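Local coordinates for protein omega transaminase (Pseudomonas sp., PDB 5LHA) that probably transfers amino groups between amines or amino acids and oxo acids, using a pyridoxal phosphate cofactor present here in its pyridoxamine form, at residues N155-V160 with Q234-V239; A263-T268 with D287-A292. All coordinates share one frame; numbering follows the deposited sequence.

Both contacts are buried in the interior of the chain, and both touch the same PMP. Contact 1 joins two irregular loops, one following strand 149-153 and the other strand 225-230, whereas contact 2 pairs the neighbouring parallel strands 260-264 and 288-291. Their chemistry differs accordingly: contact 1 relies on one hydrogen bond given by a side-chain amide and on Gly237, whose lack of a side chain lets the loops close up, while contact 2 has regular backbone bonds with apolar side chains beside them. Their centres lie about 12 Å apart. They meet where His158 ND1 comes within 2.8 Å of Asp264 OD2, a probable hydrogen bond, close to the pyridine nitrogen of the cofactor.

Contact 1 of 2, residues N155-V160 with Q234-V239; sequences NGYHGV and QGAGGV. With PMP (4'-deoxy-4'-aminopyridoxal-5'-phosphate), chain E.
Asn155 and Gly237 bring two irregular loops together, their CA atoms 4.6 Å apart, and the chains separate to 6.3 Å between the CA atoms of Tyr157 and Ala236. At the close point Gly237 CA makes a CA-H...O contact with Asn155 O at 3.3 Å. A beta carbon on Gly237 would fall onto that same oxygen, so the approach depends on the missing side chain. The Asn155 side chain points toward the 234-239 loop, and its ND2 donates to Gly237 O at 3.1 Å with an N-H...O angle of 160°. The bond is on a carbonyl lone pair and lies almost within the plane of the Asn155 amide. An alanine in place of Asn155 would remove this donor, and would probably open a gap beside Gly237, leaving Gly237 O without its mate from this loop and the two loops less firmly joined. Gln234 NE2 sits close to Gly156 N, but both are donors; the amide is held instead by Thr189, which pairs with OE1, and by Arg154 O, which accepts from NE2.

These loops follow strands 149-153 and 225-230, parallel neighbours in the mixed sheet that also holds strands 260-264 and 288-291 of this fold type I transaminase, and they border the cofactor pocket. Glu231 bridges them, one carboxylate oxygen accepting from Tyr157 N and the other from Gly235 N. With CG anti to the backbone N (chi1 178°), the Tyr157 ring is sent toward PMP and turns its CD2-CE2 side to the cofactor: PMP C4A lies near the ring plane, 3.3 Å from Tyr157 CE2. Ala236 CB approaches Tyr157 CD2 obliquely at 4.0 Å. One face of the ring has Gly159 N over its centre, 3.6 Å above the plane. Gly159 also runs beside the cofactor, where a beta carbon would crowd PMP C5A.

Contact 2 of 2, residues A263-T268 with D287-A292; sequences ADEVVT and DILCLA. With PMP (4'-deoxy-4'-aminopyridoxal-5'-phosphate), chain E.
A beta-alpha-beta unit, strand 260-264, helix 278-281 and strand 288-291, brings Ala263 and Asp264 into parallel pairing with Leu289 and Cys290. The evidence is the bonding pattern: Ala263 N donates to Ile288 O at 2.9 Å, and Cys290 N returns a bond to Ala263 O at 3.1 Å. Beyond Asp264 the pairing weakens, and Glu265 N gives Cys290 O only a weak hydrogen bond, bent to 128° at the hydrogen. Here the chain turns, and Val266 N donates to Asp264 OD1 at 3.2 Å in an Asx turn that holds OD1 and, with the partners of OD2, helps to set the rotation of the carboxylate.

Leu289 CD2 packs against Ala263 CB at 3.9 Å and also against Glu265 CG, while Leu291 CD2 touches Glu265 CB. Bent at chi2 (-98°), Glu265 turns its carboxylate toward Thr268 OG1, which donates to OE1 from above the carboxylate plane; Gly278 and Ser279 supply further donors. Val266 CG1 meets Ala292 CB at 4.0 Å and also faces the pyridine; Val266 CB lies 3.7 Å from PMP C2. Asp264 OD2, which also pairs with His158, lies 2.9 Å from PMP N1. An aspartate facing the pyridine nitrogen at the end of a central strand is characteristic of the cofactor site of fold type I transaminases.

Contact 1 of 2, residues N155-V160 with Q234-V239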
loop_
_atom_site.group_PDB
_atom_site.type_symbol
_atom_site.label_atom_id
_atom_site.label_comp_id
_atom_site.label_asym_id
_atom_site.label_seq_id
_atom_site.Cartn_x
_atom_site.Cartn_y
_atom_site.Cartn_z
ATOM N N ASN A 155 -13.922 -12.785 -11.415
ATOM C CA ASN A 155 -14.219 -12.707 -12.845
ATOM C C ASN A 155 -14.817 -11.359 -13.234
ATOM O O ASN A 155 -15.246 -11.175 -14.378
ATOM C CB ASN A 155 -15.117 -13.870 -13.284
ATOM C CG ASN A 155 -14.353 -15.183 -13.374
ATOM O OD1 ASN A 155 -13.797 -15.669 -12.389
ATOM N ND2 ASN A 155 -14.319 -15.760 -14.570
ATOM N N GLY A 156 -14.877 -10.423 -12.291
ATOM C CA GLY A 156 -15.345 -9.094 -12.622
ATOM C C GLY A 156 -14.286 -8.343 -13.412
ATOM O O GLY A 156 -13.086 -8.504 -13.196
ATOM N N TYR A 157 -14.738 -7.538 -14.367
ATOM C CA TYR A 157 -13.827 -6.752 -15.181
ATOM C C TYR A 157 -14.285 -5.305 -15.198
ATOM O O TYR A 157 -15.427 -5.020 -15.560
ATOM C CB TYR A 157 -13.721 -7.313 -16.599
ATOM C CG TYR A 157 -12.819 -6.487 -17.464
ATOM C CD1 TYR A 157 -11.440 -6.516 -17.295
ATOM C CD2 TYR A 157 -13.336 -5.701 -18.469
ATOM C CE1 TYR A 157 -10.611 -5.754 -18.096
ATOM C CE2 TYR A 157 -12.518 -4.953 -19.273
ATOM C CZ TYR A 157 -11.169 -4.974 -19.090
ATOM O OH TYR A 157 -10.371 -4.208 -19.892
ATOM N N HIS A 158 -13.367 -4.394 -14.863
ATOM C CA HIS A 158 -13.700 -2.990 -14.677
ATOM C C HIS A 158 -12.658 -2.078 -15.326
ATOM O O HIS A 158 -12.432 -0.955 -14.862
ATOM C CB HIS A 158 -13.827 -2.677 -13.182
ATOM C CG HIS A 158 -14.718 -3.628 -12.447
ATOM N ND1 HIS A 158 -16.086 -3.637 -12.607
ATOM C CD2 HIS A 158 -14.432 -4.639 -11.594
ATOM C CE1 HIS A 158 -16.608 -4.597 -11.864
ATOM N NE2 HIS A 158 -15.623 -5.221 -11.241
ATOM N N GLY A 159 -12.045 -2.525 -16.418
ATOM C CA GLY A 159 -11.077 -1.707 -17.126
ATOM C C GLY A 159 -9.648 -1.878 -16.644
ATOM O O GLY A 159 -9.337 -2.702 -15.778
ATOM N N VAL A 160 -8.763 -1.037 -17.193
ATOM C CA VAL A 160 -7.322 -1.253 -17.050
ATOM C C VAL A 160 -6.562 -0.008 -16.602
ATOM O O VAL A 160 -5.327 0.012 -16.657
ATOM C CB VAL A 160 -6.709 -1.778 -18.362
ATOM C CG1 VAL A 160 -7.312 -3.112 -18.744
ATOM C CG2 VAL A 160 -6.906 -0.769 -19.472
ATOM N N GLN A 234 -21.783 -10.263 -15.776
ATOM C CA GLN A 234 -20.339 -10.170 -15.929
ATOM C C GLN A 234 -19.974 -10.526 -17.356
ATOM O O GLN A 234 -20.199 -11.654 -17.796
ATOM C CB GLN A 234 -19.633 -11.090 -14.942
ATOM C CG GLN A 234 -19.844 -10.677 -13.519
ATOM C CD GLN A 234 -19.041 -11.512 -12.565
ATOM O OE1 GLN A 234 -19.304 -12.698 -12.405
ATOM N NE2 GLN A 234 -18.053 -10.903 -11.924
ATOM N N GLY A 235 -19.396 -9.571 -18.069
ATOM C CA GLY A 235 -19.165 -9.739 -19.483
ATOM C C GLY A 235 -17.883 -10.460 -19.815
ATOM O O GLY A 235 -17.888 -11.659 -20.115
ATOM N N ALA A 236 -16.770 -9.723 -19.767
ATOM C CA ALA A 236 -15.486 -10.272 -20.182
ATOM C C ALA A 236 -15.073 -11.463 -19.337
ATOM O O ALA A 236 -14.260 -12.273 -19.794
ATOM C CB ALA A 236 -14.404 -9.189 -20.132
ATOM N N GLY A 237 -15.617 -11.593 -18.126
ATOM C CA GLY A 237 -15.347 -12.756 -17.299
ATOM C C GLY A 237 -16.025 -14.031 -17.759
ATOM O O GLY A 237 -15.705 -15.102 -17.230
ATOM N N GLY A 238 -16.924 -13.946 -18.742
ATOM C CA GLY A 238 -17.520 -15.115 -19.363
ATOM C C GLY A 238 -19.035 -15.146 -19.484
ATOM O O GLY A 238 -19.614 -16.225 -19.628
ATOM N N VAL A 239 -19.676 -13.977 -19.518
ATOM C CA VAL A 239 -21.133 -13.840 -19.544
ATOM C C VAL A 239 -21.734 -14.650 -18.401
ATOM O O VAL A 239 -22.495 -15.600 -18.614
ATOM C CB VAL A 239 -21.724 -14.256 -20.904
ATOM C CG1 VAL A 239 -23.204 -13.901 -20.976
ATOM C CG2 VAL A 239 -20.962 -13.588 -22.037
HETATM N N1 PMP E . -16.010 -2.394 -17.296
HETATM C C2 PMP E . -16.699 -3.246 -18.144
HETATM C C2A PMP E . -17.820 -4.111 -17.634
HETATM C C3 PMP E . -16.111 -3.572 -19.359
HETATM O O3 PMP E . -16.543 -4.662 -20.066
HETATM C C4 PMP E . -15.069 -2.790 -19.853
HETATM C C4A PMP E . -14.485 -3.100 -21.215
HETATM N N4A PMP E . -15.035 -4.334 -21.735
HETATM C C5 PMP E . -14.563 -1.735 -19.091
HETATM C C6 PMP E . -15.050 -1.549 -17.797
HETATM C C5A PMP E . -13.500 -0.820 -19.679
HETATM O O4P PMP E . -13.987 -0.166 -20.840
HETATM P P PMP E . -13.018 0.617 -21.871
HETATM O O1P PMP E . -12.439 -0.428 -22.807
HETATM O O2P PMP E . -13.859 1.593 -22.667
HETATM O O3P PMP E . -11.886 1.338 -21.169
#

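Contact 2 of 2, residues A263-T268 with D287-A292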
loop_
_atom_site.group_PDB
_atom_site.type_symbol
_atom_site.label_atom_id
_atom_site.label_comp_id
_atom_site.label_asym_id
_atom_site.label_seq_id
_atom_site.Cartn_x
_atom_site.Cartn_y
_atom_site.Cartn_z
ATOM N N ALA A 263 -22.866 0.028 -9.898
ATOM C CA ALA A 263 -23.196 -0.841 -11.012
ATOM C C ALA A 263 -22.282 -0.497 -12.181
ATOM O O ALA A 263 -22.281 0.640 -12.665
ATOM C CB ALA A 263 -24.660 -0.693 -11.414
ATOM N N ASP A 264 -21.477 -1.464 -12.605
ATOM C CA ASP A 264 -20.681 -1.301 -13.815
ATOM C C ASP A 264 -21.583 -1.660 -14.986
ATOM O O ASP A 264 -21.786 -2.833 -15.302
ATOM C CB ASP A 264 -19.422 -2.156 -13.758
ATOM C CG ASP A 264 -18.475 -1.882 -14.909
ATOM O OD1 ASP A 264 -18.915 -1.384 -15.977
ATOM O OD2 ASP A 264 -17.271 -2.139 -14.722
ATOM N N GLU A 265 -22.137 -0.636 -15.625
ATOM C CA GLU A 265 -23.066 -0.816 -16.727
ATOM C C GLU A 265 -22.413 -0.550 -18.076
ATOM O O GLU A 265 -23.116 -0.346 -19.071
ATOM C CB GLU A 265 -24.265 0.110 -16.528
ATOM C CG GLU A 265 -25.023 -0.090 -15.230
ATOM C CD GLU A 265 -26.260 -0.953 -15.389
ATOM O OE1 GLU A 265 -26.501 -1.477 -16.500
ATOM O OE2 GLU A 265 -27.019 -1.079 -14.410
ATOM N N VAL A 266 -21.080 -0.602 -18.140
ATOM C CA VAL A 266 -20.384 -0.295 -19.387
ATOM C C VAL A 266 -20.879 -1.195 -20.516
ATOM O O VAL A 266 -21.111 -0.731 -21.639
ATOM C CB VAL A 266 -18.860 -0.396 -19.188
ATOM C CG1 VAL A 266 -18.152 -0.449 -20.519
ATOM C CG2 VAL A 266 -18.347 0.771 -18.351
ATOM N N VAL A 267 -21.070 -2.485 -20.233
ATOM C CA VAL A 267 -21.559 -3.426 -21.242
ATOM C C VAL A 267 -23.084 -3.513 -21.236
ATOM O O VAL A 267 -23.722 -3.481 -22.297
ATOM C CB VAL A 267 -20.901 -4.809 -21.046
ATOM C CG1 VAL A 267 -21.506 -5.837 -21.988
ATOM C CG2 VAL A 267 -19.404 -4.714 -21.296
ATOM N N THR A 268 -23.686 -3.632 -20.043
ATOM C CA THR A 268 -25.133 -3.789 -19.899
ATOM C C THR A 268 -25.905 -2.490 -20.109
ATOM O O THR A 268 -27.132 -2.532 -20.249
ATOM C CB THR A 268 -25.479 -4.318 -18.509
ATOM O OG1 THR A 268 -24.964 -3.415 -17.525
ATOM C CG2 THR A 268 -24.870 -5.696 -18.292
ATOM N N ASP A 287 -26.098 3.006 -6.279
ATOM C CA ASP A 287 -25.745 4.376 -5.930
ATOM C C ASP A 287 -25.028 5.089 -7.072
ATOM O O ASP A 287 -25.178 6.308 -7.219
ATOM C CB ASP A 287 -24.868 4.401 -4.667
ATOM C CG ASP A 287 -25.598 3.896 -3.427
ATOM O OD1 ASP A 287 -26.399 4.664 -2.855
ATOM O OD2 ASP A 287 -25.371 2.741 -3.018
ATOM N N ILE A 288 -24.247 4.360 -7.876
ATOM C CA ILE A 288 -23.437 4.919 -8.958
ATOM C C ILE A 288 -23.589 4.050 -10.203
ATOM O O ILE A 288 -23.661 2.820 -10.102
ATOM C CB ILE A 288 -21.947 5.018 -8.554
ATOM C CG1 ILE A 288 -21.779 5.914 -7.326
ATOM C CG2 ILE A 288 -21.102 5.537 -9.722
ATOM C CD1 ILE A 288 -20.385 5.914 -6.764
ATOM N N LEU A 289 -23.657 4.692 -11.375
ATOM C CA LEU A 289 -23.649 4.019 -12.674
ATOM C C LEU A 289 -22.379 4.366 -13.431
ATOM O O LEU A 289 -21.995 5.539 -13.485
ATOM C CB LEU A 289 -24.847 4.422 -13.531
ATOM C CG LEU A 289 -26.227 4.098 -12.981
ATOM C CD1 LEU A 289 -27.290 4.633 -13.938
ATOM C CD2 LEU A 289 -26.360 2.594 -12.773
ATOM N N CYS A 290 -21.734 3.347 -14.010
ATOM C CA CYS A 290 -20.608 3.501 -14.931
ATOM C C CYS A 290 -21.031 3.104 -16.346
ATOM O O CYS A 290 -21.462 1.967 -16.570
ATOM C CB CYS A 290 -19.414 2.659 -14.474
ATOM S SG CYS A 290 -18.758 3.029 -12.823
ATOM N N LEU A 291 -20.885 4.031 -17.302
ATOM C CA LEU A 291 -21.335 3.820 -18.677
ATOM C C LEU A 291 -20.268 4.177 -19.708
ATOM O O LEU A 291 -19.483 5.113 -19.530
ATOM C CB LEU A 291 -22.589 4.637 -18.996
ATOM C CG LEU A 291 -23.822 4.393 -18.138
ATOM C CD1 LEU A 291 -24.729 5.603 -18.219
ATOM C CD2 LEU A 291 -24.530 3.137 -18.614
ATOM N N ALA A 292 -20.297 3.442 -20.821
ATOM C CA ALA A 292 -19.464 3.732 -21.979
ATOM C C ALA A 292 -19.980 2.955 -23.181
ATOM O O ALA A 292 -21.178 2.665 -23.268
ATOM C CB ALA A 292 -17.999 3.382 -21.711
HETATM N N1 PMP E . -16.010 -2.394 -17.296
HETATM C C2 PMP E . -16.699 -3.246 -18.144
HETATM C C2A PMP E . -17.820 -4.111 -17.634
HETATM C C3 PMP E . -16.111 -3.572 -19.359
HETATM O O3 PMP E . -16.543 -4.662 -20.066
HETATM C C4 PMP E . -15.069 -2.790 -19.853
HETATM C C4A PMP E . -14.485 -3.100 -21.215
HETATM N N4A PMP E . -15.035 -4.334 -21.735
HETATM C C5 PMP E . -14.563 -1.735 -19.091
HETATM C C6 PMP E . -15.050 -1.549 -17.797
HETATM C C5A PMP E . -13.500 -0.820 -19.679
HETATM O O4P PMP E . -13.987 -0.166 -20.840
HETATM P P PMP E . -13.018 0.617 -21.871
HETATM O O1P PMP E . -12.439 -0.428 -22.807
HETATM O O2P PMP E . -13.859 1.593 -22.667
HETATM O O3P PMP E . -11.886 1.338 -21.169
#